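PDB 4AXH: Sec-alkylsulfatase from Pseudomonas sp., which hydrolyses (R)-secondary alkyl sulfates with strict inversion of configuration, giving (S)-alcohols and sulfate by a zinc-dependent mechanism. Local coordinates for residues L150-T155 with A257-V262; G279-F284 with L300-V305; D563-H568 with L585-G590; R57-A62 with A109-I114. One frame throughout, in Å; residues are numbered along the deposited sequence.

In the fold
Contacts 1 and 2 both lie in the metallo-beta-lactamase part of the chain, their centres about 27 Å apart and their nearest atoms about 14 Å. Contact 1 is the one beside the metal site: the T151 side chain is about 3 Å from that of the zinc ligand D183 and about 7 Å from a bound zinc ion. Contact 4, an early helix pair, has its centre about 26 Å from contact 1, and the L111 side chain is about 11 Å from that of the zinc ligand H355. Contact 2 joins strand 280-286 to the loop after strand 296-300, away from the annotated sites. Contact 3 belongs to the C-terminal part, with its centre about 57 Å from that of contact 4.

Contact 1 (L150-T155 with A257-V262); sequences LTTAET and ATNTLV
A153 and T258 meet where a loop of the metallo-beta-lactamase fold, 257-262, passes the start of helix 153-164, whose N-cap is T152. A first-turn amide has no carbonyl of its own helix to bond, and that of A153 is satisfied from outside, by T258 O at 3.0 Å, with the N-H nearly along the C=O axis. The same carbonyl oxygen also receives a CA-H contact from T152.

The return bond comes from E154. Its chain bends at CG (chi2 86°), swinging CD toward 257-258, and E154 OE1 offers its syn lone pair to T258 N at 3.2 Å, in an almost straight bond. T258 OG1 adds a weak hydrogen bond to this carboxylate, its proton lying within reach of both oxygens. A third link starts at N259: ND2 donates to T151 O at 2.9 Å, the donor standing 42° above the carbonyl plane.

The hydroxyls of T151, T152 and T155 find partners on their own side. T152 OG1 donates to T155 OG1 at 2.7 Å, while T155 OG1 and T151 OG1 each bond one oxygen of D131. The T151 side chain also lies beside that of the zinc ligand D183. Small alanine suits position 257, between polar and apolar neighbours: A257 CB is 3.4 Å from T152 CG2 and 3.3 Å from E154 OE1.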
loop_
_atom_site.group_PDB
_atom_site.type_symbol
_atom_site.label_atom_id
_atom_site.label_comp_id
_atom_site.label_asym_id
_atom_site.label_seq_id
_atom_site.Cartn_x
_atom_site.Cartn_y
_atom_site.Cartn_z
ATOM N N LEU A 150 4.715 14.500 -24.796
ATOM C CA LEU A 150 4.826 15.487 -23.721
ATOM C C LEU A 150 3.503 15.603 -22.890
ATOM O O LEU A 150 2.589 14.791 -23.077
ATOM C CB LEU A 150 5.348 16.847 -24.237
ATOM C CG LEU A 150 6.627 16.885 -25.112
ATOM C CD1 LEU A 150 6.984 18.310 -25.488
ATOM C CD2 LEU A 150 7.812 16.240 -24.417
ATOM N N THR A 151 3.420 16.592 -21.966
ATOM C CA THR A 151 2.302 16.794 -21.036
ATOM C C THR A 151 1.130 17.560 -21.645
ATOM O O THR A 151 -0.022 17.317 -21.269
ATOM C CB THR A 151 2.805 17.574 -19.784
ATOM O OG1 THR A 151 4.083 17.099 -19.399
ATOM C CG2 THR A 151 1.889 17.474 -18.621
ATOM N N THR A 152 1.427 18.565 -22.481
ATOM C CA THR A 152 0.416 19.454 -23.019
ATOM C C THR A 152 0.481 19.603 -24.524
ATOM O O THR A 152 1.534 19.401 -25.131
ATOM C CB THR A 152 0.498 20.799 -22.315
ATOM O OG1 THR A 152 1.630 21.527 -22.804
ATOM C CG2 THR A 152 0.579 20.668 -20.791
ATOM N N ALA A 153 -0.644 19.991 -25.137
ATOM C CA ALA A 153 -0.738 20.185 -26.586
ATOM C C ALA A 153 0.207 21.305 -27.058
ATOM O O ALA A 153 0.839 21.185 -28.125
ATOM C CB ALA A 153 -2.185 20.491 -26.951
ATOM N N GLU A 154 0.342 22.370 -26.233
ATOM C CA GLU A 154 1.205 23.531 -26.522
ATOM C C GLU A 154 2.674 23.164 -26.495
ATOM O O GLU A 154 3.424 23.622 -27.357
ATOM C CB GLU A 154 0.904 24.730 -25.581
ATOM C CG GLU A 154 -0.542 25.210 -25.593
ATOM C CD GLU A 154 -1.439 24.458 -24.635
ATOM O OE1 GLU A 154 -1.002 23.411 -24.110
ATOM O OE2 GLU A 154 -2.589 24.899 -24.421
ATOM N N THR A 155 3.085 22.303 -25.536
ATOM C CA THR A 155 4.469 21.845 -25.447
ATOM C C THR A 155 4.809 20.843 -26.549
ATOM O O THR A 155 5.851 20.987 -27.208
ATOM C CB THR A 155 4.919 21.548 -23.998
ATOM O OG1 THR A 155 4.108 20.529 -23.428
ATOM C CG2 THR A 155 4.898 22.788 -23.106
ATOM N N ALA A 257 -2.259 25.061 -19.368
ATOM C CA ALA A 257 -2.249 24.325 -20.623
ATOM C C ALA A 257 -3.326 23.257 -20.816
ATOM O O ALA A 257 -4.160 23.026 -19.927
ATOM C CB ALA A 257 -0.872 23.768 -20.860
ATOM N N THR A 258 -3.325 22.618 -21.995
ATOM C CA THR A 258 -4.343 21.630 -22.315
ATOM C C THR A 258 -3.789 20.192 -22.313
ATOM O O THR A 258 -2.796 19.920 -22.997
ATOM C CB THR A 258 -5.016 22.023 -23.638
ATOM O OG1 THR A 258 -4.030 21.956 -24.664
ATOM C CG2 THR A 258 -5.563 23.446 -23.623
ATOM N N ASN A 259 -4.441 19.281 -21.548
ATOM C CA ASN A 259 -4.085 17.866 -21.481
ATOM C C ASN A 259 -5.077 17.044 -22.322
ATOM O O ASN A 259 -6.306 17.186 -22.214
ATOM C CB ASN A 259 -4.031 17.361 -20.039
ATOM C CG ASN A 259 -3.211 18.217 -19.107
ATOM O OD1 ASN A 259 -3.701 18.730 -18.087
ATOM N ND2 ASN A 259 -1.949 18.434 -19.461
ATOM N N THR A 260 -4.516 16.203 -23.196
ATOM C CA THR A 260 -5.265 15.409 -24.162
ATOM C C THR A 260 -5.081 13.917 -23.955
ATOM O O THR A 260 -4.140 13.485 -23.290
ATOM C CB THR A 260 -4.897 15.824 -25.623
ATOM O OG1 THR A 260 -3.660 15.221 -26.003
ATOM C CG2 THR A 260 -4.877 17.344 -25.844
ATOM N N LEU A 261 -5.984 13.131 -24.549
ATOM C CA LEU A 261 -5.944 11.681 -24.500
ATOM C C LEU A 261 -6.388 11.134 -25.837
ATOM O O LEU A 261 -7.571 11.180 -26.137
ATOM C CB LEU A 261 -6.857 11.159 -23.391
ATOM C CG LEU A 261 -6.377 9.938 -22.640
ATOM C CD1 LEU A 261 -7.057 9.847 -21.269
ATOM C CD2 LEU A 261 -6.586 8.690 -23.435
ATOM N N VAL A 262 -5.458 10.674 -26.670
ATOM C CA VAL A 262 -5.844 10.033 -27.917
ATOM C C VAL A 262 -5.625 8.527 -27.818
ATOM O O VAL A 262 -4.499 8.067 -27.624
ATOM C CB VAL A 262 -5.538 10.709 -29.289
ATOM C CG1 VAL A 262 -5.089 12.162 -29.160
ATOM C CG2 VAL A 262 -4.624 9.878 -30.175
#

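Contact 2 (G279-F284 with L300-V305)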
loop_
_atom_site.group_PDB
_atom_site.type_symbol
_atom_site.label_atom_id
_atom_site.label_comp_id
_atom_site.label_asym_id
_atom_site.label_seq_id
_atom_site.Cartn_x
_atom_site.Cartn_y
_atom_site.Cartn_z
ATOM N N GLY A 279 10.129 1.433 -41.655
ATOM C CA GLY A 279 11.498 0.947 -41.702
ATOM C C GLY A 279 12.249 1.212 -40.417
ATOM O O GLY A 279 13.450 1.498 -40.444
ATOM N N VAL A 280 11.525 1.153 -39.280
ATOM C CA VAL A 280 12.045 1.379 -37.933
ATOM C C VAL A 280 11.683 0.150 -37.127
ATOM O O VAL A 280 10.505 -0.193 -37.025
ATOM C CB VAL A 280 11.510 2.700 -37.295
ATOM C CG1 VAL A 280 11.959 2.840 -35.853
ATOM C CG2 VAL A 280 11.942 3.918 -38.098
ATOM N N GLU A 281 12.705 -0.537 -36.593
ATOM C CA GLU A 281 12.528 -1.723 -35.772
ATOM C C GLU A 281 12.371 -1.265 -34.326
ATOM O O GLU A 281 13.162 -0.455 -33.824
ATOM C CB GLU A 281 13.741 -2.659 -35.898
ATOM C CG GLU A 281 13.657 -3.702 -36.989
ATOM C CD GLU A 281 14.982 -4.403 -37.216
ATOM O OE1 GLU A 281 15.369 -5.242 -36.369
ATOM O OE2 GLU A 281 15.656 -4.082 -38.222
ATOM N N LEU A 282 11.333 -1.795 -33.663
ATOM C CA LEU A 282 10.991 -1.506 -32.276
ATOM C C LEU A 282 10.756 -2.806 -31.561
ATOM O O LEU A 282 9.942 -3.607 -32.010
ATOM C CB LEU A 282 9.699 -0.657 -32.169
ATOM C CG LEU A 282 9.511 0.515 -33.131
ATOM C CD1 LEU A 282 8.059 0.864 -33.278
ATOM C CD2 LEU A 282 10.288 1.714 -32.679
ATOM N N GLU A 283 11.477 -3.018 -30.452
ATOM C CA GLU A 283 11.291 -4.132 -29.533
ATOM C C GLU A 283 10.827 -3.450 -28.244
ATOM O O GLU A 283 11.490 -2.532 -27.734
ATOM C CB GLU A 283 12.586 -4.931 -29.301
ATOM C CG GLU A 283 12.374 -6.205 -28.482
ATOM C CD GLU A 283 13.508 -7.222 -28.407
ATOM O OE1 GLU A 283 14.497 -7.078 -29.160
ATOM O OE2 GLU A 283 13.398 -8.176 -27.603
ATOM N N PHE A 284 9.652 -3.840 -27.787
ATOM C CA PHE A 284 9.015 -3.361 -26.574
ATOM C C PHE A 284 9.136 -4.418 -25.488
ATOM O O PHE A 284 8.928 -5.605 -25.755
ATOM C CB PHE A 284 7.522 -3.096 -26.853
ATOM C CG PHE A 284 7.198 -2.153 -28.012
ATOM C CD1 PHE A 284 7.374 -0.776 -27.885
ATOM C CD2 PHE A 284 6.653 -2.638 -29.196
ATOM C CE1 PHE A 284 7.061 0.089 -28.927
ATOM C CE2 PHE A 284 6.322 -1.768 -30.243
ATOM C CZ PHE A 284 6.548 -0.409 -30.109
ATOM N N LEU A 300 15.804 -0.217 -29.608
ATOM C CA LEU A 300 15.944 0.072 -31.019
ATOM C C LEU A 300 17.083 -0.771 -31.557
ATOM O O LEU A 300 18.251 -0.347 -31.508
ATOM C CB LEU A 300 16.151 1.575 -31.280
ATOM C CG LEU A 300 15.012 2.452 -30.806
ATOM C CD1 LEU A 300 15.343 3.914 -30.987
ATOM C CD2 LEU A 300 13.713 2.089 -31.501
ATOM N N PRO A 301 16.759 -2.010 -32.025
ATOM C CA PRO A 301 17.825 -2.904 -32.522
ATOM C C PRO A 301 18.708 -2.316 -33.619
ATOM O O PRO A 301 19.918 -2.518 -33.568
ATOM C CB PRO A 301 17.098 -4.201 -32.903
ATOM C CG PRO A 301 15.664 -3.871 -32.909
ATOM C CD PRO A 301 15.435 -2.661 -32.086
ATOM N N GLN A 302 18.133 -1.504 -34.517
ATOM C CA GLN A 302 18.856 -0.856 -35.616
ATOM C C GLN A 302 19.851 0.176 -35.139
ATOM O O GLN A 302 20.889 0.369 -35.780
ATOM C CB GLN A 302 17.890 -0.168 -36.590
ATOM C CG GLN A 302 16.943 -1.095 -37.342
ATOM C CD GLN A 302 15.735 -0.344 -37.859
ATOM O OE1 GLN A 302 15.453 0.814 -37.508
ATOM N NE2 GLN A 302 14.976 -0.999 -38.700
ATOM N N PHE A 303 19.521 0.867 -34.036
ATOM C CA PHE A 303 20.312 1.965 -33.492
ATOM C C PHE A 303 21.219 1.560 -32.329
ATOM O O PHE A 303 22.129 2.329 -31.987
ATOM C CB PHE A 303 19.367 3.080 -33.032
ATOM C CG PHE A 303 18.625 3.797 -34.131
ATOM C CD1 PHE A 303 17.440 3.282 -34.640
ATOM C CD2 PHE A 303 19.067 5.025 -34.600
ATOM C CE1 PHE A 303 16.760 3.940 -35.655
ATOM C CE2 PHE A 303 18.373 5.697 -35.605
ATOM C CZ PHE A 303 17.229 5.144 -36.132
ATOM N N LYS A 304 20.982 0.368 -31.730
ATOM C CA LYS A 304 21.740 -0.117 -30.565
ATOM C C LYS A 304 21.573 0.871 -29.376
ATOM O O LYS A 304 22.536 1.136 -28.629
ATOM C CB LYS A 304 23.236 -0.380 -30.895
ATOM C CG LYS A 304 23.539 -1.773 -31.423
ATOM C CD LYS A 304 25.038 -2.068 -31.352
ATOM C CE LYS A 304 25.332 -3.310 -30.546
ATOM N NZ LYS A 304 26.551 -3.152 -29.698
ATOM N N VAL A 305 20.340 1.457 -29.245
ATOM C CA VAL A 305 19.944 2.413 -28.205
ATOM C C VAL A 305 18.799 1.814 -27.401
ATOM O O VAL A 305 17.945 1.117 -27.974
ATOM C CB VAL A 305 19.654 3.883 -28.661
ATOM C CG1 VAL A 305 20.587 4.368 -29.757
ATOM C CG2 VAL A 305 18.223 4.087 -29.074
#
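E281 and Q302 cross obliquely, the carboxylate of one turned 84° from the amide plane of the other. Glutamine suits this place because its flat end both accepts and donates. Q302 CG is anti to the carbonyl carbon (chi1 -65°) and the chain runs on extended, which carries the amide to E281. Q302 OE1 takes the backbone amide E281 N at 3.2 Å, the N-H arriving from well above the amide plane (57° out of it) although the bond at hydrogen is nearly straight. Q302 NE2 donates at 3.2 Å to E281 OE2, on the anti side of that oxygen and tilted from the carboxylate plane, and makes a weak bond to G279 O. One amide group thus links G279 and E281. E281 OE1 forms a salt bridge with R274, so each carboxylate oxygen has its own partner.

P301 lies obliquely across the same glutamate, P301 CG 3.7 Å from E281 OE1 and P301 CD 3.6 Å from E281 O; proline brings an apolar ring with no N-H. Deeper in, L282 and L300 run side by side, pointing the same way, and touch through their CD2 methyls at 3.6 Å; L300 goes on to L124, and L282 to I138.

K304 and V305 both face L300, which fits a G1 beta bulge closing the hairpin 296-300/305-307; its loop packs on strand 280-286, next to 296-300 in the sheet.

Contact 3 (D563-H568 with L585-G590)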
loop_
_atom_site.group_PDB
_atom_site.type_symbol
_atom_site.label_atom_id
_atom_site.label_comp_id
_atom_site.label_asym_id
_atom_site.label_seq_id
_atom_site.Cartn_x
_atom_site.Cartn_y
_atom_site.Cartn_z
ATOM N N ASP A 563 -24.625 11.553 5.413
ATOM C CA ASP A 563 -25.487 12.196 6.409
ATOM C C ASP A 563 -26.868 12.629 5.900
ATOM O O ASP A 563 -27.877 12.292 6.531
ATOM C CB ASP A 563 -24.754 13.344 7.099
ATOM C CG ASP A 563 -23.566 12.892 7.918
ATOM O OD1 ASP A 563 -23.439 11.657 8.163
ATOM O OD2 ASP A 563 -22.768 13.766 8.332
ATOM N N LYS A 564 -26.920 13.351 4.763
ATOM C CA LYS A 564 -28.205 13.767 4.216
ATOM C C LYS A 564 -28.912 12.635 3.449
ATOM O O LYS A 564 -30.141 12.551 3.486
ATOM C CB LYS A 564 -28.151 15.134 3.481
ATOM C CG LYS A 564 -27.108 15.282 2.368
ATOM C CD LYS A 564 -26.880 16.763 1.939
ATOM C CE LYS A 564 -26.130 16.900 0.620
ATOM N NZ LYS A 564 -25.470 18.226 0.452
ATOM N N ALA A 565 -28.127 11.717 2.843
ATOM C CA ALA A 565 -28.625 10.574 2.065
ATOM C C ALA A 565 -29.309 9.475 2.890
ATOM O O ALA A 565 -30.011 8.637 2.318
ATOM C CB ALA A 565 -27.514 9.994 1.199
ATOM N N VAL A 566 -29.114 9.483 4.225
ATOM C CA VAL A 566 -29.737 8.522 5.142
ATOM C C VAL A 566 -31.254 8.772 5.139
ATOM O O VAL A 566 -31.697 9.919 5.306
ATOM C CB VAL A 566 -29.112 8.543 6.573
ATOM C CG1 VAL A 566 -30.025 7.887 7.605
ATOM C CG2 VAL A 566 -27.746 7.863 6.592
ATOM N N GLY A 567 -32.006 7.691 4.904
ATOM C CA GLY A 567 -33.458 7.705 4.827
ATOM C C GLY A 567 -33.980 8.074 3.453
ATOM O O GLY A 567 -35.156 8.416 3.312
ATOM N N HIS A 568 -33.113 8.026 2.430
ATOM C CA HIS A 568 -33.489 8.322 1.045
ATOM C C HIS A 568 -33.226 7.107 0.136
ATOM O O HIS A 568 -32.997 7.271 -1.068
ATOM C CB HIS A 568 -32.779 9.592 0.538
ATOM C CG HIS A 568 -33.275 10.855 1.173
ATOM N ND1 HIS A 568 -34.221 11.655 0.550
ATOM C CD2 HIS A 568 -32.939 11.415 2.360
ATOM C CE1 HIS A 568 -34.426 12.673 1.369
ATOM N NE2 HIS A 568 -33.677 12.573 2.473
ATOM N N LEU A 585 -27.885 1.135 -10.195
ATOM C CA LEU A 585 -27.488 1.787 -8.942
ATOM C C LEU A 585 -28.423 1.389 -7.843
ATOM O O LEU A 585 -29.574 1.035 -8.100
ATOM C CB LEU A 585 -27.521 3.322 -9.028
ATOM C CG LEU A 585 -26.537 4.058 -9.924
ATOM C CD1 LEU A 585 -26.697 5.566 -9.734
ATOM C CD2 LEU A 585 -25.113 3.700 -9.576
ATOM N N THR A 586 -27.929 1.459 -6.608
ATOM C CA THR A 586 -28.667 1.194 -5.371
ATOM C C THR A 586 -28.134 2.091 -4.260
ATOM O O THR A 586 -26.922 2.151 -4.057
ATOM C CB THR A 586 -28.809 -0.320 -5.016
ATOM O OG1 THR A 586 -28.697 -0.505 -3.600
ATOM C CG2 THR A 586 -27.828 -1.243 -5.770
ATOM N N LEU A 587 -29.030 2.849 -3.600
ATOM C CA LEU A 587 -28.706 3.764 -2.489
ATOM C C LEU A 587 -29.350 3.207 -1.244
ATOM O O LEU A 587 -30.572 3.167 -1.153
ATOM C CB LEU A 587 -29.186 5.210 -2.768
ATOM C CG LEU A 587 -29.242 6.200 -1.583
ATOM C CD1 LEU A 587 -27.887 6.369 -0.915
ATOM C CD2 LEU A 587 -29.781 7.548 -2.030
ATOM N N ARG A 588 -28.531 2.741 -0.309
ATOM C CA ARG A 588 -29.003 2.109 0.920
ATOM C C ARG A 588 -28.131 2.546 2.059
ATOM O O ARG A 588 -26.912 2.507 1.943
ATOM C CB ARG A 588 -28.950 0.578 0.771
ATOM C CG ARG A 588 -29.982 -0.142 1.596
ATOM C CD ARG A 588 -30.058 -1.610 1.224
ATOM N NE ARG A 588 -29.152 -2.382 2.061
ATOM C CZ ARG A 588 -29.537 -3.180 3.053
ATOM N NH1 ARG A 588 -30.828 -3.354 3.314
ATOM N NH2 ARG A 588 -28.639 -3.826 3.775
ATOM N N ASN A 589 -28.750 2.976 3.156
ATOM C CA ASN A 589 -28.076 3.446 4.368
ATOM C C ASN A 589 -27.087 4.579 4.066
ATOM O O ASN A 589 -26.027 4.635 4.678
ATOM C CB ASN A 589 -27.387 2.272 5.092
ATOM C CG ASN A 589 -28.335 1.254 5.638
ATOM O OD1 ASN A 589 -29.184 1.572 6.469
ATOM N ND2 ASN A 589 -28.180 -0.007 5.235
ATOM N N GLY A 590 -27.422 5.431 3.095
ATOM C CA GLY A 590 -26.576 6.545 2.655
ATOM C C GLY A 590 -25.276 6.134 1.977
ATOM O O GLY A 590 -24.300 6.900 1.969
#
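L587 meets the turn 565-568 with the end of its side chain, near the end of strand 581-588, which carries it toward A565 and H568. CB stays back, 4.7 Å from H568 O. Because CG is anti to the backbone N (chi1 165°), the branch point is carried forward, and CG lies 3.9 Å from that same oxygen. The two methyls then divide the work. CD2 goes to the backbone of H568, 3.4 Å from its O, and CD1 lies 4.2 Å from A565 CB. A leucine suits the place, since its fork lets one methyl reach A565 and the other the backbone of H568; L560, M570 and L592 complete its apolar surroundings.

A565 has only a methyl to offer, and this lets G590 come close, with its CA 3.9 Å from A565 CB. Beside it V566 sends CG2 to within 4.1 Å of N589 O. No hydrogen bond crosses between 563-568 and 585-590; the polar links run elsewhere, G590 O to T562 OG1 and H568 ND1 to E644. R588, pointing away, makes salt bridges to D371 and D374 of the second subunit.

Two turns therefore face one another: a type II beta turn, A565 to H568, with glycine at its third position, and N589-G590, whose positive phi angles fit a type I' turn of the hairpin joining strands 581-588 and 591-596 of the C-terminal sheet.

Contact 4 (R57-A62 with A109-I114); sequences REEFEA and AQLNNI
F60 and L111 make the tight heart of this contact, and their side chains cross at about a right angle. F60 CG is anti to the carbonyl carbon (chi1 -79°), and from there the ring reaches across to 110-114. L111 CD2 rides over one face of the ring, 4.1 Å from its centroid and 26° off the normal, a CH-pi contact; L111 CG lies close to the rim atom F60 CE1. The same methyl also lodges against the backbone of helix 58-64, 3.4 Å from E59 C. The other methyl, L111 CD1, turns to E59, 3.5 Å from OE1, so the leucine's fork straddles the two residues. Leucine suits the place because its branches can serve the ring and the helix backbone together.

E59 is buried, and its carboxylate has polar company outside the pair: OE2 receives a weak hydrogen bond from W357, and OE1 forms a long, weak ion pair with R107.

Around the ring's rim the packing is thinner. Q110 CB sits in the ring plane, 3.9 Å from F60 CE1, and I114 CD1 lies near the plane, 4.1 Å from F60 CD1. On the face opposite L111 is R57, NH2 standing 3.4 Å above the F60 ring plane toward the rim; this residue, the N-cap of the helix, is exposed, as are E58 and E61.

No hydrogen bond crosses the pair. What results is a helix-helix contact: the first turn of helix 58-64 against the C-terminal part of helix 103-111 and the type I turn, L111 to I114, after it.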
loop_
_atom_site.group_PDB
_atom_site.type_symbol
_atom_site.label_atom_id
_atom_site.label_comp_id
_atom_site.label_asym_id
_atom_site.label_seq_id
_atom_site.Cartn_x
_atom_site.Cartn_y
_atom_site.Cartn_z
ATOM N N ARG A 57 32.132 15.709 -14.051
ATOM C CA ARG A 57 31.275 16.524 -14.909
ATOM C C ARG A 57 30.692 15.695 -16.047
ATOM O O ARG A 57 30.120 16.242 -16.967
ATOM C CB ARG A 57 32.035 17.753 -15.434
ATOM C CG ARG A 57 32.452 18.738 -14.355
ATOM C CD ARG A 57 32.981 20.004 -14.987
ATOM N NE ARG A 57 31.904 20.713 -15.671
ATOM C CZ ARG A 57 31.122 21.636 -15.115
ATOM N NH1 ARG A 57 31.331 22.031 -13.865
ATOM N NH2 ARG A 57 30.158 22.205 -15.821
ATOM N N GLU A 58 30.795 14.355 -15.946
ATOM C CA GLU A 58 30.268 13.384 -16.916
ATOM C C GLU A 58 28.817 13.704 -17.314
ATOM O O GLU A 58 28.498 13.624 -18.494
ATOM C CB GLU A 58 30.353 11.972 -16.343
ATOM C CG GLU A 58 31.616 11.219 -16.720
ATOM C CD GLU A 58 31.479 9.705 -16.689
ATOM O OE1 GLU A 58 30.519 9.177 -17.304
ATOM O OE2 GLU A 58 32.348 9.042 -16.077
ATOM N N GLU A 59 27.961 14.095 -16.342
ATOM C CA GLU A 59 26.571 14.420 -16.606
ATOM C C GLU A 59 26.423 15.691 -17.443
ATOM O O GLU A 59 25.591 15.705 -18.346
ATOM C CB GLU A 59 25.718 14.429 -15.325
ATOM C CG GLU A 59 25.640 13.079 -14.633
ATOM C CD GLU A 59 24.392 12.835 -13.801
ATOM O OE1 GLU A 59 23.989 13.740 -13.036
ATOM O OE2 GLU A 59 23.842 11.713 -13.878
ATOM N N PHE A 60 27.250 16.744 -17.170
ATOM C CA PHE A 60 27.277 17.986 -17.946
ATOM C C PHE A 60 27.690 17.710 -19.371
ATOM O O PHE A 60 27.124 18.312 -20.275
ATOM C CB PHE A 60 28.207 19.016 -17.333
ATOM C CG PHE A 60 27.572 19.713 -16.162
ATOM C CD1 PHE A 60 26.433 20.509 -16.332
ATOM C CD2 PHE A 60 28.117 19.599 -14.896
ATOM C CE1 PHE A 60 25.831 21.127 -15.253
ATOM C CE2 PHE A 60 27.525 20.233 -13.821
ATOM C CZ PHE A 60 26.382 20.992 -14.005
ATOM N N GLU A 61 28.648 16.782 -19.581
ATOM C CA GLU A 61 29.105 16.379 -20.903
ATOM C C GLU A 61 27.986 15.614 -21.597
ATOM O O GLU A 61 27.746 15.847 -22.774
ATOM C CB GLU A 61 30.394 15.528 -20.832
ATOM C CG GLU A 61 31.168 15.495 -22.149
ATOM C CD GLU A 61 31.953 14.225 -22.447
ATOM O OE1 GLU A 61 33.006 14.004 -21.802
ATOM O OE2 GLU A 61 31.526 13.463 -23.348
ATOM N N ALA A 62 27.301 14.708 -20.867
ATOM C CA ALA A 62 26.209 13.905 -21.432
ATOM C C ALA A 62 24.941 14.747 -21.739
ATOM O O ALA A 62 24.185 14.407 -22.620
ATOM C CB ALA A 62 25.876 12.775 -20.518
ATOM N N ALA A 109 19.710 21.018 -10.875
ATOM C CA ALA A 109 18.996 22.182 -11.391
ATOM C C ALA A 109 19.665 22.673 -12.662
ATOM O O ALA A 109 18.985 22.869 -13.658
ATOM C CB ALA A 109 18.962 23.291 -10.339
ATOM N N GLN A 110 21.007 22.775 -12.647
ATOM C CA GLN A 110 21.843 23.220 -13.768
ATOM C C GLN A 110 21.775 22.293 -14.936
ATOM O O GLN A 110 21.783 22.766 -16.069
ATOM C CB GLN A 110 23.311 23.398 -13.359
ATOM C CG GLN A 110 23.571 24.608 -12.472
ATOM C CD GLN A 110 25.044 24.742 -12.229
ATOM O OE1 GLN A 110 25.646 23.966 -11.487
ATOM N NE2 GLN A 110 25.660 25.683 -12.912
ATOM N N LEU A 111 21.737 20.982 -14.674
ATOM C CA LEU A 111 21.660 19.970 -15.715
ATOM C C LEU A 111 20.313 20.061 -16.421
ATOM O O LEU A 111 20.250 20.073 -17.644
ATOM C CB LEU A 111 21.885 18.573 -15.108
ATOM C CG LEU A 111 23.347 18.165 -14.804
ATOM C CD1 LEU A 111 23.412 17.065 -13.765
ATOM C CD2 LEU A 111 24.045 17.705 -16.026
ATOM N N ASN A 112 19.244 20.211 -15.642
ATOM C CA ASN A 112 17.857 20.303 -16.108
ATOM C C ASN A 112 17.564 21.576 -16.907
ATOM O O ASN A 112 16.467 21.716 -17.460
ATOM C CB ASN A 112 16.877 20.110 -14.922
ATOM C CG ASN A 112 16.748 18.679 -14.463
ATOM O OD1 ASN A 112 16.877 17.747 -15.253
ATOM N ND2 ASN A 112 16.466 18.466 -13.179
ATOM N N ASN A 113 18.547 22.487 -16.972
ATOM C CA ASN A 113 18.505 23.740 -17.720
ATOM C C ASN A 113 18.970 23.515 -19.146
ATOM O O ASN A 113 18.666 24.335 -20.021
ATOM C CB ASN A 113 19.373 24.801 -17.070
ATOM C CG ASN A 113 18.801 25.454 -15.863
ATOM O OD1 ASN A 113 19.378 25.415 -14.788
ATOM N ND2 ASN A 113 17.761 26.201 -16.036
ATOM N N ILE A 114 19.720 22.410 -19.390
ATOM C CA ILE A 114 20.209 22.058 -20.730
ATOM C C ILE A 114 19.014 21.609 -21.567
ATOM O O ILE A 114 18.670 20.424 -21.589
ATOM C CB ILE A 114 21.467 21.120 -20.744
ATOM C CG1 ILE A 114 22.659 21.806 -20.029
ATOM C CG2 ILE A 114 21.896 20.783 -22.182
ATOM C CD1 ILE A 114 23.384 20.968 -18.996
#